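Local coordinates for starch synthase I (PDB 4HLN), which is a starch synthase of barley, a glycosyltransferase built from two Rossmann-like domains in the GT-B arrangement, at residues Val161-Arg167 / Val208-Asp214; Glu438-Ile443 / Ile587-Arg591. All coordinates share one frame; numbering follows the deposited sequence.

Contact 1. Residues Val161-Arg167 / Val208-Asp214; sequences VMVVMPR and VDWVFVD
Val161-Pro166 and Val208-Asp214 pair as neighbouring parallel strands in the mixed, largely parallel sheet of the N-terminal Rossmann-like domain of a GT-B glycosyltransferase; their short axes run 28° apart and approach to 4.5 Å. The hydrogen-bond ladder is the primary evidence. Asp209 N donates to Val161 O, and its own carbonyl receives Val163 N; Val163 O then takes Val211 N at 2.8 Å. The same zigzag continues through Val211 O with Met165 N and Met165 O with Val213 N (2.7 Å), closing with Arg167 N to Val213 O.

Apolar contacts divide between the two faces. On one, Met162 and Val164 lie against Val211 and Val213, with Val164 CG1 3.6 Å from Val213 CG2; helix 235-252 covers this face. On the other, Val163 runs alongside Trp210, its CG2 3.8 Å from Trp210 CZ3, and both point the same way. Met165 is bent at chi3 (-56°), which turns its methyl toward two rings: Met165 CE lies at the edge of Trp210, 3.9 Å from CE3, and approaches Phe212 obliquely. Its SD sits 5.1 Å from the Phe212 ring centroid, a Met-aromatic contact. Helix 150-156 packs on Val161, Val163 and Val208.

The charged contact lies at the C-terminal end of the pair. Arg167, extended from CG to NE, crosses the Phe212 side chain at about a right angle; its cation-pi partner is Phe201 of strand 195-205, while His219 hydrogen-bonds Asp214 OD1. Guanidinium and carboxylate planes are turned 71° apart, and the salt bridge contains one weak hydrogen bond, Arg167 NH1 to Asp214 OD1 at 2.8 Å.

Contact 2. Residues Glu438-Ile443 / Ile587-Arg591; sequences EDVPLI and ISTFR
Pro441 fits between the side chains of Phe590 and Arg591, and these three residues bury the most surface where the loop entering a central strand meets helix 576-592 of the C-terminal Rossmann-like domain. The pyrrolidine ring makes the apolar contacts: Pro441 CG lies 3.8 Å from Phe590 CD2 and 3.9 Å from Ile587 CG2. The Phe590 side chain leaves the helix toward the loop with CG anti to its own N (chi1 169°), which carries the ring alongside the loop, crossing the proline obliquely. There Pro441 CA meets it obliquely too, whereas the carbonyl Asp439 O comes to the ring edge, 3.5 Å from Phe590 CE2.

Arg591 reaches the same proline from another side. A bend at chi3 (93°) folds its guanidinium across Pro441, so that Pro441 CD rests over one face of the group, offset toward the rim and 3.4 Å from Arg591 NH1. This is van der Waals contact; Arg591 NH1 hydrogen-bonds to Asp469 O. Asp439, salt-bridged to Arg437, leaves its OD2 5.0 Å from Arg591 NH2, near enough for a long-range attraction at most.

Beyond the pair, Trp597 meets Phe590 edge-to-face, and Thr589 on the same helix makes a weak hydrogen bond to a bound alpha-D-glucopyranose. Helix 576-592 thus lies beside the entrance to strand 442-446, which runs between strands 471-476 and 517-520, with helix 419-432 touching both Leu442 and Phe590.

Followed from the N terminus, the chain closes contact 1 after 40 intervening residues, which contain the antiparallel strands 181-190 and 195-205. Contact 2 opens only later and spans 143 residues, including the other five strands of the parallel sheet and several of its helices. The two loops are therefore in series, neither nested nor crossed, with centres about 49 Å apart on opposite sides of the chain's centre. Contact 1 joins neighbouring strands within one sheet, whereas contact 2 ties the start of a strand to a helix. The disulfide Cys147-Cys527 links the two Rossmann-like domains: its span encloses contact 1 and crosses that of contact 2.

Contact 1. Residues Val161-Arg167 / Val208-Asp214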
ATOM      1  N   VAL A 161      19.926   6.030   1.380  1.00 29.50           N
ATOM      2  CA  VAL A 161      18.769   5.479   0.673  1.00 33.64           C
ATOM      3  C   VAL A 161      18.852   5.712  -0.829  1.00 39.09           C
ATOM      4  O   VAL A 161      18.981   6.850  -1.294  1.00 39.94           O
ATOM      5  CB  VAL A 161      17.420   6.061   1.218  1.00 37.73           C
ATOM      6  CG1 VAL A 161      16.222   5.507   0.433  1.00 35.21           C
ATOM      7  CG2 VAL A 161      17.269   5.785   2.711  1.00 32.57           C
ATOM      8  N   MET A 162      18.780   4.622  -1.582  1.00 33.25           N
ATOM      9  CA  MET A 162      18.776   4.708  -3.035  1.00 36.30           C
ATOM     10  C   MET A 162      17.427   4.254  -3.584  1.00 39.05           C
ATOM     11  O   MET A 162      16.824   3.327  -3.055  1.00 37.97           O
ATOM     12  CB  MET A 162      19.911   3.861  -3.619  1.00 26.51           C
ATOM     13  CG  MET A 162      19.942   3.825  -5.154  1.00 36.88           C
ATOM     14  SD  MET A 162      21.306   2.871  -5.892  1.00 48.69           S
ATOM     15  CE  MET A 162      22.716   3.659  -5.133  1.00 41.28           C
ATOM     16  N   VAL A 163      16.936   4.918  -4.625  1.00 36.69           N
ATOM     17  CA  VAL A 163      15.797   4.372  -5.358  1.00 34.02           C
ATOM     18  C   VAL A 163      16.130   4.241  -6.819  1.00 35.46           C
ATOM     19  O   VAL A 163      16.479   5.229  -7.469  1.00 35.45           O
ATOM     20  CB  VAL A 163      14.561   5.246  -5.284  1.00 35.79           C
ATOM     21  CG1 VAL A 163      13.427   4.559  -6.050  1.00 27.30           C
ATOM     22  CG2 VAL A 163      14.181   5.511  -3.851  1.00 35.96           C
ATOM     23  N   VAL A 164      15.995   3.020  -7.330  1.00 34.66           N
ATOM     24  CA  VAL A 164      16.310   2.704  -8.724  1.00 37.85           C
ATOM     25  C   VAL A 164      15.024   2.482  -9.517  1.00 39.33           C
ATOM     26  O   VAL A 164      14.165   1.708  -9.105  1.00 37.11           O
ATOM     27  CB  VAL A 164      17.180   1.445  -8.814  1.00 31.17           C
ATOM     28  CG1 VAL A 164      17.590   1.156 -10.259  1.00 32.11           C
ATOM     29  CG2 VAL A 164      18.382   1.603  -7.944  1.00 34.64           C
ATOM     30  N   MET A 165      14.921   3.167 -10.652  1.00 38.54           N
ATOM     31  CA  MET A 165      13.711   3.241 -11.473  1.00 33.61           C
ATOM     32  C   MET A 165      14.094   3.351 -12.922  1.00 37.33           C
ATOM     33  O   MET A 165      15.206   3.746 -13.252  1.00 46.13           O
ATOM     34  CB  MET A 165      12.961   4.534 -11.209  1.00 32.05           C
ATOM     35  CG  MET A 165      12.104   4.571 -10.008  1.00 48.61           C
ATOM     36  SD  MET A 165      12.037   6.314  -9.591  1.00 62.81           S
ATOM     37  CE  MET A 165      13.805   6.600  -9.447  1.00 73.10           C
ATOM     38  N   PRO A 166      13.146   3.058 -13.805  1.00 40.97           N
ATOM     39  CA  PRO A 166      13.411   3.332 -15.214  1.00 32.62           C
ATOM     40  C   PRO A 166      13.336   4.822 -15.469  1.00 34.03           C
ATOM     41  O   PRO A 166      12.595   5.543 -14.810  1.00 38.30           O
ATOM     42  CB  PRO A 166      12.268   2.611 -15.929  1.00 35.39           C
ATOM     43  CG  PRO A 166      11.779   1.577 -14.915  1.00 38.64           C
ATOM     44  CD  PRO A 166      11.919   2.265 -13.609  1.00 42.19           C
ATOM     45  N   ARG A 167      14.126   5.285 -16.421  1.00 44.62           N
ATOM     46  CA  ARG A 167      13.999   6.649 -16.901  1.00 47.63           C
ATOM     47  C   ARG A 167      12.982   6.615 -18.051  1.00 46.51           C
ATOM     48  O   ARG A 167      13.322   6.347 -19.204  1.00 39.48           O
ATOM     49  CB  ARG A 167      15.365   7.156 -17.353  1.00 43.00           C
ATOM     50  CG  ARG A 167      15.442   8.607 -17.745  1.00 40.50           C
ATOM     51  CD  ARG A 167      16.898   9.029 -17.697  1.00 49.15           C
ATOM     52  NE  ARG A 167      17.169  10.316 -18.322  1.00 57.66           N
ATOM     53  CZ  ARG A 167      17.560  10.466 -19.586  1.00 57.97           C
ATOM     54  NH1 ARG A 167      17.724   9.406 -20.372  1.00 52.46           N
ATOM     55  NH2 ARG A 167      17.791  11.680 -20.065  1.00 47.60           N
ATOM     56  N   VAL A 208      17.809  11.526  -0.780  1.00 41.17           N
ATOM     57  CA  VAL A 208      17.628  10.273  -1.461  1.00 35.22           C
ATOM     58  C   VAL A 208      18.343  10.309  -2.791  1.00 36.63           C
ATOM     59  O   VAL A 208      18.275  11.291  -3.532  1.00 41.82           O
ATOM     60  CB  VAL A 208      16.137   9.926  -1.643  1.00 41.03           C
ATOM     61  CG1 VAL A 208      15.955   8.843  -2.729  1.00 29.61           C
ATOM     62  CG2 VAL A 208      15.547   9.489  -0.311  1.00 34.01           C
ATOM     63  N   ASP A 209      19.062   9.229  -3.048  1.00 20.75           N
ATOM     64  CA  ASP A 209      19.701   8.975  -4.316  1.00 38.25           C
ATOM     65  C   ASP A 209      18.718   8.366  -5.292  1.00 44.97           C
ATOM     66  O   ASP A 209      18.406   7.171  -5.225  1.00 48.14           O
ATOM     67  CB  ASP A 209      20.867   8.027  -4.100  1.00 42.41           C
ATOM     68  CG  ASP A 209      22.059   8.730  -3.534  1.00 45.28           C
ATOM     69  OD1 ASP A 209      22.416   9.762  -4.138  1.00 45.94           O
ATOM     70  OD2 ASP A 209      22.598   8.289  -2.490  1.00 50.61           O
ATOM     71  N   TRP A 210      18.221   9.207  -6.186  1.00 34.83           N
ATOM     72  CA  TRP A 210      17.305   8.782  -7.224  1.00 28.13           C
ATOM     73  C   TRP A 210      18.131   8.378  -8.405  1.00 38.02           C
ATOM     74  O   TRP A 210      18.762   9.225  -9.046  1.00 43.93           O
ATOM     75  CB  TRP A 210      16.413   9.950  -7.611  1.00 44.30           C
ATOM     76  CG  TRP A 210      15.687  10.459  -6.443  1.00 41.03           C
ATOM     77  CD1 TRP A 210      16.029  11.518  -5.658  1.00 43.96           C
ATOM     78  CD2 TRP A 210      14.499   9.903  -5.885  1.00 31.42           C
ATOM     79  NE1 TRP A 210      15.116  11.666  -4.643  1.00 44.20           N
ATOM     80  CE2 TRP A 210      14.167  10.682  -4.756  1.00 39.67           C
ATOM     81  CE3 TRP A 210      13.682   8.816  -6.230  1.00 34.23           C
ATOM     82  CZ2 TRP A 210      13.043  10.418  -3.970  1.00 41.70           C
ATOM     83  CZ3 TRP A 210      12.570   8.548  -5.448  1.00 38.03           C
ATOM     84  CH2 TRP A 210      12.255   9.350  -4.332  1.00 37.68           C
ATOM     85  N   VAL A 211      18.141   7.082  -8.678  1.00 32.51           N
ATOM     86  CA  VAL A 211      18.930   6.527  -9.765  1.00 37.44           C
ATOM     87  C   VAL A 211      18.016   6.029 -10.875  1.00 42.85           C
ATOM     88  O   VAL A 211      17.096   5.249 -10.637  1.00 44.68           O
ATOM     89  CB  VAL A 211      19.782   5.352  -9.283  1.00 37.65           C
ATOM     90  CG1 VAL A 211      20.467   4.662 -10.465  1.00 32.83           C
ATOM     91  CG2 VAL A 211      20.783   5.826  -8.256  1.00 34.78           C
ATOM     92  N   PHE A 212      18.293   6.471 -12.093  1.00 50.27           N
ATOM     93  CA  PHE A 212      17.441   6.173 -13.228  1.00 44.78           C
ATOM     94  C   PHE A 212      18.155   5.317 -14.219  1.00 40.11           C
ATOM     95  O   PHE A 212      19.275   5.621 -14.623  1.00 47.36           O
ATOM     96  CB  PHE A 212      17.023   7.460 -13.898  1.00 34.63           C
ATOM     97  CG  PHE A 212      16.215   8.309 -13.025  1.00 39.87           C
ATOM     98  CD1 PHE A 212      14.856   8.053 -12.867  1.00 42.44           C
ATOM     99  CD2 PHE A 212      16.802   9.343 -12.313  1.00 40.78           C
ATOM    100  CE1 PHE A 212      14.083   8.847 -12.028  1.00 41.92           C
ATOM    101  CE2 PHE A 212      16.038  10.143 -11.470  1.00 40.77           C
ATOM    102  CZ  PHE A 212      14.679   9.893 -11.322  1.00 32.47           C
ATOM    103  N   VAL A 213      17.492   4.239 -14.608  1.00 36.17           N
ATOM    104  CA  VAL A 213      18.062   3.292 -15.545  1.00 38.96           C
ATOM    105  C   VAL A 213      17.565   3.642 -16.938  1.00 42.39           C
ATOM    106  O   VAL A 213      16.359   3.691 -17.173  1.00 39.79           O
ATOM    107  CB  VAL A 213      17.692   1.870 -15.153  1.00 33.30           C
ATOM    108  CG1 VAL A 213      18.255   0.863 -16.151  1.00 32.58           C
ATOM    109  CG2 VAL A 213      18.233   1.595 -13.764  1.00 33.50           C
ATOM    110  N   ASP A 214      18.495   3.919 -17.851  1.00 40.49           N
ATOM    111  CA  ASP A 214      18.122   4.360 -19.188  1.00 47.53           C
ATOM    112  C   ASP A 214      18.305   3.316 -20.295  1.00 49.26           C
ATOM    113  O   ASP A 214      19.397   2.753 -20.491  1.00 43.54           O
ATOM    114  CB  ASP A 214      18.836   5.654 -19.571  1.00 54.45           C
ATOM    115  CG  ASP A 214      18.157   6.366 -20.741  1.00 72.91           C
ATOM    116  OD1 ASP A 214      16.957   6.708 -20.608  1.00 77.36           O
ATOM    117  OD2 ASP A 214      18.812   6.568 -21.792  1.00 73.11           O
TER

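Contact 2. Residues Glu438-Ile443 / Ile587-Arg591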
ATOM      1  N   GLU A 438     -27.574  15.703  17.898  1.00 60.48           N
ATOM      2  CA  GLU A 438     -26.314  15.268  18.485  1.00 59.17           C
ATOM      3  C   GLU A 438     -26.284  13.740  18.679  1.00 66.16           C
ATOM      4  O   GLU A 438     -25.237  13.102  18.621  1.00 65.40           O
ATOM      5  CB  GLU A 438     -26.102  16.008  19.816  1.00 58.38           C
ATOM      6  CG  GLU A 438     -24.909  15.528  20.640  1.00 90.05           C
ATOM      7  CD  GLU A 438     -25.209  14.267  21.449  1.00111.56           C
ATOM      8  OE1 GLU A 438     -26.367  14.117  21.911  1.00122.67           O
ATOM      9  OE2 GLU A 438     -24.289  13.429  21.615  1.00104.21           O
ATOM     10  N   ASP A 439     -27.461  13.164  18.880  1.00 69.85           N
ATOM     11  CA  ASP A 439     -27.612  11.807  19.380  1.00 65.53           C
ATOM     12  C   ASP A 439     -27.611  10.755  18.272  1.00 70.07           C
ATOM     13  O   ASP A 439     -27.317   9.580  18.513  1.00 67.94           O
ATOM     14  CB  ASP A 439     -28.924  11.726  20.172  1.00 76.73           C
ATOM     15  CG  ASP A 439     -30.065  12.526  19.518  1.00 80.94           C
ATOM     16  OD1 ASP A 439     -30.174  13.759  19.745  1.00 78.00           O
ATOM     17  OD2 ASP A 439     -30.859  11.913  18.777  1.00 79.81           O
ATOM     18  N   VAL A 440     -27.955  11.184  17.063  1.00 66.32           N
ATOM     19  CA  VAL A 440     -28.022  10.298  15.909  1.00 70.42           C
ATOM     20  C   VAL A 440     -26.604   9.947  15.428  1.00 73.52           C
ATOM     21  O   VAL A 440     -25.723  10.806  15.409  1.00 69.95           O
ATOM     22  CB  VAL A 440     -28.821  10.970  14.765  1.00 69.71           C
ATOM     23  CG1 VAL A 440     -28.060  12.175  14.232  1.00 79.83           C
ATOM     24  CG2 VAL A 440     -29.095   9.999  13.645  1.00 63.30           C
ATOM     25  N   PRO A 441     -26.374   8.672  15.059  1.00 72.65           N
ATOM     26  CA  PRO A 441     -25.089   8.238  14.498  1.00 63.46           C
ATOM     27  C   PRO A 441     -24.898   8.781  13.090  1.00 64.81           C
ATOM     28  O   PRO A 441     -25.744   8.555  12.221  1.00 67.84           O
ATOM     29  CB  PRO A 441     -25.235   6.715  14.427  1.00 63.07           C
ATOM     30  CG  PRO A 441     -26.371   6.385  15.336  1.00 67.38           C
ATOM     31  CD  PRO A 441     -27.295   7.541  15.243  1.00 69.32           C
ATOM     32  N   LEU A 442     -23.799   9.492  12.871  1.00 58.07           N
ATOM     33  CA  LEU A 442     -23.497  10.042  11.561  1.00 49.84           C
ATOM     34  C   LEU A 442     -22.332   9.289  10.937  1.00 55.64           C
ATOM     35  O   LEU A 442     -21.260   9.168  11.532  1.00 65.10           O
ATOM     36  CB  LEU A 442     -23.192  11.531  11.668  1.00 50.76           C
ATOM     37  CG  LEU A 442     -22.697  12.226  10.397  1.00 54.51           C
ATOM     38  CD1 LEU A 442     -23.553  11.893   9.188  1.00 50.72           C
ATOM     39  CD2 LEU A 442     -22.646  13.728  10.616  1.00 55.57           C
ATOM     40  N   ILE A 443     -22.556   8.778   9.733  1.00 53.62           N
ATOM     41  CA  ILE A 443     -21.616   7.884   9.086  1.00 51.54           C
ATOM     42  C   ILE A 443     -21.149   8.433   7.757  1.00 61.38           C
ATOM     43  O   ILE A 443     -21.952   8.943   6.968  1.00 62.85           O
ATOM     44  CB  ILE A 443     -22.261   6.536   8.829  1.00 53.46           C
ATOM     45  CG1 ILE A 443     -22.603   5.875  10.157  1.00 58.34           C
ATOM     46  CG2 ILE A 443     -21.327   5.649   8.037  1.00 53.37           C
ATOM     47  CD1 ILE A 443     -23.603   4.771  10.028  1.00 56.96           C
ATOM     48  N   ILE A 587     -22.861   1.004  15.918  1.00 61.66           N
ATOM     49  CA  ILE A 587     -23.942   1.927  16.234  1.00 60.97           C
ATOM     50  C   ILE A 587     -24.485   1.727  17.644  1.00 66.33           C
ATOM     51  O   ILE A 587     -24.724   2.697  18.365  1.00 71.29           O
ATOM     52  CB  ILE A 587     -25.091   1.797  15.233  1.00 60.65           C
ATOM     53  CG1 ILE A 587     -24.666   2.368  13.880  1.00 62.50           C
ATOM     54  CG2 ILE A 587     -26.307   2.533  15.741  1.00 57.03           C
ATOM     55  CD1 ILE A 587     -25.760   2.353  12.839  1.00 66.47           C
ATOM     56  N   SER A 588     -24.682   0.471  18.030  1.00 67.54           N
ATOM     57  CA  SER A 588     -25.153   0.148  19.370  1.00 72.74           C
ATOM     58  C   SER A 588     -24.196   0.699  20.410  1.00 78.81           C
ATOM     59  O   SER A 588     -24.589   1.445  21.304  1.00 85.15           O
ATOM     60  CB  SER A 588     -25.273  -1.362  19.537  1.00 79.81           C
ATOM     61  OG  SER A 588     -26.246  -1.878  18.646  1.00 91.56           O
ATOM     62  N   THR A 589     -22.932   0.323  20.281  1.00 72.49           N
ATOM     63  CA  THR A 589     -21.884   0.832  21.149  1.00 64.60           C
ATOM     64  C   THR A 589     -21.911   2.358  21.251  1.00 70.78           C
ATOM     65  O   THR A 589     -21.687   2.926  22.321  1.00 74.92           O
ATOM     66  CB  THR A 589     -20.533   0.408  20.604  1.00 63.37           C
ATOM     67  OG1 THR A 589     -20.576  -0.991  20.282  1.00 71.54           O
ATOM     68  CG2 THR A 589     -19.425   0.691  21.619  1.00 51.76           C
ATOM     69  N   PHE A 590     -22.187   3.017  20.132  1.00 68.95           N
ATOM     70  CA  PHE A 590     -22.198   4.468  20.086  1.00 68.23           C
ATOM     71  C   PHE A 590     -23.316   5.030  20.952  1.00 73.65           C
ATOM     72  O   PHE A 590     -23.116   6.007  21.677  1.00 75.82           O
ATOM     73  CB  PHE A 590     -22.343   4.967  18.645  1.00 69.50           C
ATOM     74  CG  PHE A 590     -22.620   6.445  18.539  1.00 73.95           C
ATOM     75  CD1 PHE A 590     -21.620   7.379  18.806  1.00 77.12           C
ATOM     76  CD2 PHE A 590     -23.875   6.905  18.176  1.00 59.31           C
ATOM     77  CE1 PHE A 590     -21.876   8.745  18.714  1.00 67.19           C
ATOM     78  CE2 PHE A 590     -24.131   8.263  18.082  1.00 61.96           C
ATOM     79  CZ  PHE A 590     -23.132   9.183  18.355  1.00 64.64           C
ATOM     80  N   ARG A 591     -24.490   4.408  20.881  1.00 76.84           N
ATOM     81  CA  ARG A 591     -25.651   4.885  21.641  1.00 79.41           C
ATOM     82  C   ARG A 591     -25.634   4.471  23.116  1.00 76.15           C
ATOM     83  O   ARG A 591     -25.816   5.305  24.008  1.00 66.34           O
ATOM     84  CB  ARG A 591     -26.955   4.409  20.996  1.00 65.20           C
ATOM     85  CG  ARG A 591     -26.940   4.455  19.492  1.00 66.89           C
ATOM     86  CD  ARG A 591     -28.339   4.315  18.930  1.00 78.24           C
ATOM     87  NE  ARG A 591     -28.967   5.617  18.712  1.00 88.70           N
ATOM     88  CZ  ARG A 591     -29.485   6.007  17.550  1.00 88.41           C
ATOM     89  NH1 ARG A 591     -29.450   5.184  16.497  1.00 76.87           N
ATOM     90  NH2 ARG A 591     -30.041   7.215  17.445  1.00 84.04           N
TER